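Local coordinates for protein purine nucleoside phosphorylase (Anopheles gambiae, PDB 2P4S) that catalyses the phosphate-dependent cleavage of purine (deoxy)ribonucleosides, chiefly inosine and 2'-deoxyinosine, into free base and pentose 1-phosphate for purine salvage, at residues 245-256 against 310-321. Residues are numbered along the deposited sequence; the frame is centred on the assembly and turned at random.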
ATOM      1  N   PHE A 245     -18.694   8.281  -1.482  1.00 20.33           N
ATOM      2  CA  PHE A 245     -19.854   7.393  -1.679  1.00 20.67           C
ATOM      3  C   PHE A 245     -19.586   6.057  -0.999  1.00 20.50           C
ATOM      4  O   PHE A 245     -18.406   5.705  -0.716  1.00 19.33           O
ATOM      5  CB  PHE A 245     -20.178   7.206  -3.170  1.00 20.15           C
ATOM      6  CG  PHE A 245     -19.042   6.591  -3.970  1.00 22.71           C
ATOM      7  CD1 PHE A 245     -19.020   5.211  -4.225  1.00 20.77           C
ATOM      8  CD2 PHE A 245     -18.005   7.391  -4.469  1.00 20.93           C
ATOM      9  CE1 PHE A 245     -17.948   4.647  -4.926  1.00 23.43           C
ATOM     10  CE2 PHE A 245     -16.941   6.842  -5.196  1.00 22.02           C
ATOM     11  CZ  PHE A 245     -16.899   5.473  -5.424  1.00 20.29           C
ATOM     12  N   GLY A 246     -20.672   5.315  -0.759  1.00 20.52           N
ATOM     13  CA  GLY A 246     -20.611   4.033  -0.050  1.00 20.68           C
ATOM     14  C   GLY A 246     -20.504   2.880  -1.024  1.00 20.85           C
ATOM     15  O   GLY A 246     -20.958   2.984  -2.179  1.00 21.10           O
ATOM     16  N   MET A 247     -19.960   1.753  -0.560  1.00 20.67           N
ATOM     17  CA  MET A 247     -19.718   0.586  -1.455  1.00 20.43           C
ATOM     18  C   MET A 247     -20.778  -0.526  -1.380  1.00 21.05           C
ATOM     19  O   MET A 247     -20.680  -1.528  -2.092  1.00 21.29           O
ATOM     20  CB  MET A 247     -18.308   0.023  -1.189  1.00 20.43           C
ATOM     21  CG  MET A 247     -17.181   1.015  -1.573  1.00 19.74           C
ATOM     22  SD  MET A 247     -17.197   1.356  -3.349  1.00 25.53           S
ATOM     23  CE  MET A 247     -16.733  -0.226  -4.044  1.00 22.50           C
ATOM     24  N   ALA A 248     -21.807  -0.345  -0.554  1.00 20.57           N
ATOM     25  CA  ALA A 248     -22.816  -1.385  -0.365  1.00 21.47           C
ATOM     26  C   ALA A 248     -23.494  -1.754  -1.691  1.00 22.40           C
ATOM     27  O   ALA A 248     -23.913  -0.873  -2.439  1.00 21.43           O
ATOM     28  CB  ALA A 248     -23.863  -0.974   0.653  1.00 20.68           C
ATOM     29  N   ASN A 249     -23.596  -3.067  -1.948  1.00 23.16           N
ATOM     30  CA  ASN A 249     -24.190  -3.608  -3.177  1.00 24.35           C
ATOM     31  C   ASN A 249     -23.505  -3.137  -4.452  1.00 23.98           C
ATOM     32  O   ASN A 249     -24.133  -3.065  -5.503  1.00 25.47           O
ATOM     33  CB  ASN A 249     -25.699  -3.327  -3.237  1.00 25.88           C
ATOM     34  CG  ASN A 249     -26.416  -3.725  -1.945  1.00 28.44           C
ATOM     35  OD1 ASN A 249     -26.122  -4.764  -1.335  1.00 27.95           O
ATOM     36  ND2 ASN A 249     -27.310  -2.867  -1.498  1.00 30.76           N
ATOM     37  N   THR A 250     -22.211  -2.845  -4.375  1.00 24.13           N
ATOM     38  CA  THR A 250     -21.405  -2.504  -5.567  1.00 23.31           C
ATOM     39  C   THR A 250     -21.493  -3.604  -6.587  1.00 21.91           C
ATOM     40  O   THR A 250     -21.702  -3.331  -7.780  1.00 23.18           O
ATOM     41  CB  THR A 250     -19.932  -2.281  -5.177  1.00 23.90           C
ATOM     42  OG1 THR A 250     -19.836  -1.058  -4.451  1.00 26.35           O
ATOM     43  CG2 THR A 250     -18.999  -2.241  -6.376  1.00 23.67           C
ATOM     44  N   TYR A 251     -21.299  -4.843  -6.144  1.00 20.16           N
ATOM     45  CA  TYR A 251     -21.459  -6.000  -7.031  1.00 18.77           C
ATOM     46  C   TYR A 251     -22.929  -6.438  -6.916  1.00 19.12           C
ATOM     47  O   TYR A 251     -23.352  -6.946  -5.881  1.00 18.09           O
ATOM     48  CB  TYR A 251     -20.474  -7.118  -6.664  1.00 18.08           C
ATOM     49  CG  TYR A 251     -19.052  -6.690  -6.873  1.00 15.39           C
ATOM     50  CD1 TYR A 251     -18.473  -6.702  -8.146  1.00 12.49           C
ATOM     51  CD2 TYR A 251     -18.290  -6.221  -5.800  1.00 12.16           C
ATOM     52  CE1 TYR A 251     -17.158  -6.258  -8.339  1.00 13.69           C
ATOM     53  CE2 TYR A 251     -16.980  -5.782  -5.978  1.00 12.05           C
ATOM     54  CZ  TYR A 251     -16.421  -5.804  -7.245  1.00 15.09           C
ATOM     55  OH  TYR A 251     -15.109  -5.385  -7.388  1.00 17.27           O
ATOM     56  N   ASP A 252     -23.700  -6.200  -7.973  1.00 19.97           N
ATOM     57  CA  ASP A 252     -25.165  -6.157  -7.842  1.00 20.88           C
ATOM     58  C   ASP A 252     -25.764  -7.500  -7.376  1.00 19.60           C
ATOM     59  O   ASP A 252     -25.600  -8.506  -8.053  1.00 20.65           O
ATOM     60  CB  ASP A 252     -25.805  -5.664  -9.136  1.00 21.18           C
ATOM     61  CG  ASP A 252     -27.296  -5.393  -8.967  1.00 24.05           C
ATOM     62  OD1 ASP A 252     -27.656  -4.343  -8.358  1.00 23.25           O
ATOM     63  OD2 ASP A 252     -28.084  -6.262  -9.417  1.00 25.26           O
ATOM     64  N   PRO A 253     -26.389  -7.532  -6.186  1.00 19.77           N
ATOM     65  CA  PRO A 253     -26.934  -8.809  -5.668  1.00 19.65           C
ATOM     66  C   PRO A 253     -27.915  -9.522  -6.610  1.00 19.66           C
ATOM     67  O   PRO A 253     -27.826 -10.745  -6.775  1.00 20.84           O
ATOM     68  CB  PRO A 253     -27.608  -8.388  -4.346  1.00 19.39           C
ATOM     69  CG  PRO A 253     -26.817  -7.208  -3.913  1.00 20.28           C
ATOM     70  CD  PRO A 253     -26.565  -6.434  -5.210  1.00 18.80           C
ATOM     71  N   LYS A 254     -28.795  -8.769  -7.257  1.00 19.70           N
ATOM     72  CA  LYS A 254     -29.759  -9.333  -8.185  1.00 20.58           C
ATOM     73  C   LYS A 254     -29.138  -9.920  -9.421  1.00 20.45           C
ATOM     74  O   LYS A 254     -29.597 -10.966  -9.881  1.00 22.31           O
ATOM     75  CB  LYS A 254     -30.782  -8.295  -8.607  1.00 20.99           C
ATOM     76  CG  LYS A 254     -31.865  -7.970  -7.615  1.00 24.60           C
ATOM     77  CD  LYS A 254     -32.579  -6.727  -8.142  1.00 33.84           C
ATOM     78  CE  LYS A 254     -33.978  -6.584  -7.584  1.00 42.02           C
ATOM     79  NZ  LYS A 254     -34.707  -5.472  -8.363  1.00 45.78           N
ATOM     80  N   LEU A 255     -28.119  -9.272  -9.992  1.00 19.97           N
ATOM     81  CA  LEU A 255     -27.441  -9.860 -11.161  1.00 18.89           C
ATOM     82  C   LEU A 255     -26.658 -11.104 -10.787  1.00 19.01           C
ATOM     83  O   LEU A 255     -26.635 -12.083 -11.549  1.00 19.47           O
ATOM     84  CB  LEU A 255     -26.539  -8.850 -11.873  1.00 18.65           C
ATOM     85  CG  LEU A 255     -27.264  -7.714 -12.625  1.00 20.50           C
ATOM     86  CD1 LEU A 255     -26.293  -6.626 -13.139  1.00 17.83           C
ATOM     87  CD2 LEU A 255     -28.150  -8.296 -13.775  1.00 20.16           C
ATOM     88  N   ASN A 256     -26.019 -11.077  -9.614  1.00 18.71           N
ATOM     89  CA  ASN A 256     -25.369 -12.273  -9.066  1.00 19.64           C
ATOM     90  C   ASN A 256     -26.359 -13.439  -8.879  1.00 18.66           C
ATOM     91  O   ASN A 256     -26.034 -14.575  -9.205  1.00 19.50           O
ATOM     92  CB  ASN A 256     -24.674 -11.964  -7.733  1.00 19.86           C
ATOM     93  CG  ASN A 256     -23.294 -11.342  -7.919  1.00 22.27           C
ATOM     94  OD1 ASN A 256     -22.520 -11.207  -6.959  1.00 27.08           O
ATOM     95  ND2 ASN A 256     -22.971 -10.990  -9.130  1.00 18.40           N
ATOM     96  N   ILE A 310     -14.317  -1.083 -11.385  1.00 16.95           N
ATOM     97  CA  ILE A 310     -15.543  -1.120 -10.593  1.00 16.49           C
ATOM     98  C   ILE A 310     -15.757   0.134  -9.748  1.00 16.90           C
ATOM     99  O   ILE A 310     -16.846   0.649  -9.701  1.00 18.13           O
ATOM    100  CB  ILE A 310     -15.593  -2.418  -9.705  1.00 16.62           C
ATOM    101  CG1 ILE A 310     -15.618  -3.675 -10.617  1.00 15.62           C
ATOM    102  CG2 ILE A 310     -16.808  -2.385  -8.768  1.00 14.43           C
ATOM    103  CD1 ILE A 310     -17.015  -3.974 -11.305  1.00 16.22           C
ATOM    104  N   ILE A 311     -14.724   0.643  -9.090  1.00 17.30           N
ATOM    105  CA  ILE A 311     -14.866   1.840  -8.265  1.00 17.14           C
ATOM    106  C   ILE A 311     -15.220   3.075  -9.117  1.00 18.06           C
ATOM    107  O   ILE A 311     -16.069   3.915  -8.749  1.00 17.37           O
ATOM    108  CB  ILE A 311     -13.554   2.070  -7.475  1.00 17.74           C
ATOM    109  CG1 ILE A 311     -13.439   1.060  -6.335  1.00 18.30           C
ATOM    110  CG2 ILE A 311     -13.446   3.476  -6.914  1.00 16.96           C
ATOM    111  CD1 ILE A 311     -12.133   1.219  -5.516  1.00 15.78           C
ATOM    112  N   THR A 312     -14.564   3.184 -10.265  1.00 18.15           N
ATOM    113  CA  THR A 312     -14.908   4.230 -11.245  1.00 17.88           C
ATOM    114  C   THR A 312     -16.356   4.093 -11.749  1.00 17.73           C
ATOM    115  O   THR A 312     -17.055   5.073 -11.883  1.00 17.86           O
ATOM    116  CB  THR A 312     -13.905   4.189 -12.413  1.00 17.06           C
ATOM    117  OG1 THR A 312     -12.567   4.326 -11.878  1.00 17.45           O
ATOM    118  CG2 THR A 312     -14.199   5.294 -13.408  1.00 16.24           C
ATOM    119  N   ALA A 313     -16.794   2.874 -12.038  1.00 18.09           N
ATOM    120  CA  ALA A 313     -18.161   2.616 -12.473  1.00 18.94           C
ATOM    121  C   ALA A 313     -19.177   3.060 -11.422  1.00 19.64           C
ATOM    122  O   ALA A 313     -20.154   3.718 -11.734  1.00 20.22           O
ATOM    123  CB  ALA A 313     -18.353   1.163 -12.788  1.00 18.08           C
ATOM    124  N   ARG A 314     -18.925   2.708 -10.172  1.00 20.25           N
ATOM    125  CA  ARG A 314     -19.829   3.018  -9.060  1.00 20.83           C
ATOM    126  C   ARG A 314     -19.879   4.504  -8.864  1.00 20.50           C
ATOM    127  O   ARG A 314     -20.926   5.050  -8.622  1.00 20.61           O
ATOM    128  CB  ARG A 314     -19.342   2.332  -7.753  1.00 20.02           C
ATOM    129  CG  ARG A 314     -19.540   0.821  -7.784  1.00 25.63           C
ATOM    130  CD  ARG A 314     -20.991   0.471  -8.240  1.00 30.76           C
ATOM    131  NE  ARG A 314     -21.918   0.679  -7.139  1.00 36.10           N
ATOM    132  CZ  ARG A 314     -23.218   0.949  -7.256  1.00 39.58           C
ATOM    133  NH1 ARG A 314     -23.776   1.073  -8.467  1.00 38.15           N
ATOM    134  NH2 ARG A 314     -23.952   1.116  -6.137  1.00 34.96           N
ATOM    135  N   HIS A 315     -18.727   5.152  -8.983  1.00 21.08           N
ATOM    136  CA  HIS A 315     -18.631   6.610  -8.897  1.00 21.53           C
ATOM    137  C   HIS A 315     -19.593   7.335  -9.843  1.00 22.01           C
ATOM    138  O   HIS A 315     -20.239   8.264  -9.420  1.00 23.25           O
ATOM    139  CB  HIS A 315     -17.183   7.099  -9.117  1.00 20.72           C
ATOM    140  CG  HIS A 315     -17.011   8.587  -8.904  1.00 20.99           C
ATOM    141  ND1 HIS A 315     -16.615   9.444  -9.903  1.00 19.44           N
ATOM    142  CD2 HIS A 315     -17.230   9.363  -7.816  1.00 20.47           C
ATOM    143  CE1 HIS A 315     -16.581  10.677  -9.442  1.00 20.70           C
ATOM    144  NE2 HIS A 315     -16.937  10.653  -8.172  1.00 20.95           N
ATOM    145  N   CYS A 316     -19.613   6.914 -11.098  1.00 21.89           N
ATOM    146  CA  CYS A 316     -20.525   7.321 -12.180  1.00 24.78           C
ATOM    147  C   CYS A 316     -21.990   6.931 -12.009  1.00 24.01           C
ATOM    148  O   CYS A 316     -22.773   7.273 -12.877  1.00 24.26           O
ATOM    149  CB  CYS A 316     -20.204   6.496 -13.451  1.00 24.47           C
ATOM    150  SG  CYS A 316     -18.774   6.818 -14.181  1.00 32.72           S
ATOM    151  N   GLY A 317     -22.313   6.098 -11.020  1.00 24.24           N
ATOM    152  CA  GLY A 317     -23.680   5.596 -10.796  1.00 22.76           C
ATOM    153  C   GLY A 317     -24.019   4.376 -11.633  1.00 22.94           C
ATOM    154  O   GLY A 317     -25.194   4.056 -11.795  1.00 24.72           O
ATOM    155  N   MET A 318     -23.024   3.700 -12.214  1.00 22.42           N
ATOM    156  CA  MET A 318     -23.287   2.472 -13.031  1.00 22.00           C
ATOM    157  C   MET A 318     -23.590   1.233 -12.173  1.00 21.31           C
ATOM    158  O   MET A 318     -23.083   1.125 -11.041  1.00 21.34           O
ATOM    159  CB  MET A 318     -22.123   2.163 -13.968  1.00 21.40           C
ATOM    160  CG  MET A 318     -21.917   3.243 -15.024  1.00 21.31           C
ATOM    161  SD  MET A 318     -20.359   3.032 -15.933  1.00 23.26           S
ATOM    162  CE  MET A 318     -20.574   1.755 -17.175  1.00 16.47           C
ATOM    163  N   THR A 319     -24.421   0.329 -12.702  1.00 19.45           N
ATOM    164  CA  THR A 319     -24.658  -0.981 -12.075  1.00 18.73           C
ATOM    165  C   THR A 319     -23.562  -1.941 -12.529  1.00 18.21           C
ATOM    166  O   THR A 319     -23.235  -1.958 -13.706  1.00 17.16           O
ATOM    167  CB  THR A 319     -26.059  -1.538 -12.416  1.00 18.95           C
ATOM    168  OG1 THR A 319     -27.022  -0.600 -11.924  1.00 20.83           O
ATOM    169  CG2 THR A 319     -26.322  -2.902 -11.749  1.00 16.30           C
ATOM    170  N   CYS A 320     -23.002  -2.708 -11.587  1.00 16.98           N
ATOM    171  CA  CYS A 320     -21.838  -3.558 -11.834  1.00 16.81           C
ATOM    172  C   CYS A 320     -22.097  -5.029 -11.557  1.00 16.49           C
ATOM    173  O   CYS A 320     -22.747  -5.377 -10.558  1.00 15.43           O
ATOM    174  CB  CYS A 320     -20.654  -3.116 -10.967  1.00 16.07           C
ATOM    175  SG  CYS A 320     -20.088  -1.419 -11.252  1.00 20.57           S
ATOM    176  N   PHE A 321     -21.590  -5.865 -12.472  1.00 15.33           N
ATOM    177  CA  PHE A 321     -21.577  -7.299 -12.353  1.00 15.72           C
ATOM    178  C   PHE A 321     -20.135  -7.684 -12.717  1.00 15.64           C
ATOM    179  O   PHE A 321     -19.543  -7.104 -13.634  1.00 15.36           O
ATOM    180  CB  PHE A 321     -22.575  -7.957 -13.336  1.00 15.10           C
ATOM    181  CG  PHE A 321     -22.484  -9.454 -13.355  1.00 14.93           C
ATOM    182  CD1 PHE A 321     -21.938 -10.123 -14.457  1.00 16.14           C
ATOM    183  CD2 PHE A 321     -22.885 -10.214 -12.226  1.00 16.03           C
ATOM    184  CE1 PHE A 321     -21.788 -11.508 -14.461  1.00 16.58           C
ATOM    185  CE2 PHE A 321     -22.756 -11.623 -12.209  1.00 13.43           C
ATOM    186  CZ  PHE A 321     -22.224 -12.279 -13.329  1.00 17.46           C
TER
HETATM  187  O   HOH W   1     -22.507   1.295  -4.013  1.00 32.33           O
HETATM  188  O   HOH W   2     -23.944  -2.205  -8.804  1.00 17.75           O
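Phe245 lays one face of its ring against the 310-315 helical segment: His315 CA sits over that face, and Phe245 CE2 meets the imidazole edge at His315 CD2, 3.6 Å away. CB points at the helix, and chi1 of 60°, with CG between backbone N and carbonyl carbon, turns the ring onto His315. Across CZ, Phe245 CE1 touches Arg314 CB; Asn284 of a neighbouring subunit of the homotrimer also packs on Phe245. Bent at chi2 and chi3, the arginine passes Thr250, Arg314 CG lying 3.4 Å from Thr250 CG2. A Schellman motif at Gly317 leads from the helix into strand 319-329, and Arg314 NH1 donates across this turn to Met318 O (2.7 Å). Arg314 NH2 gives to water 1 (2.6 Å), which donates to Gly246 O and Ala248 O. Beyond Thr250, Phe321 CD2 lies 3.9 Å from Leu255 CB; Phe359 and Ile363 of helix 353-370 also touch the Phe321 side chain. Between these apolar patches Asp252 N donates to Cys320 O (2.9 Å), and Asp252 OD2 accepts from Leu255 N as N-cap of helix 253-265. Within the two segments one carbonyl meets the arginine's charge directly and two through water, probably stabilising it; the nearest carboxylate, Asp252, does not touch it.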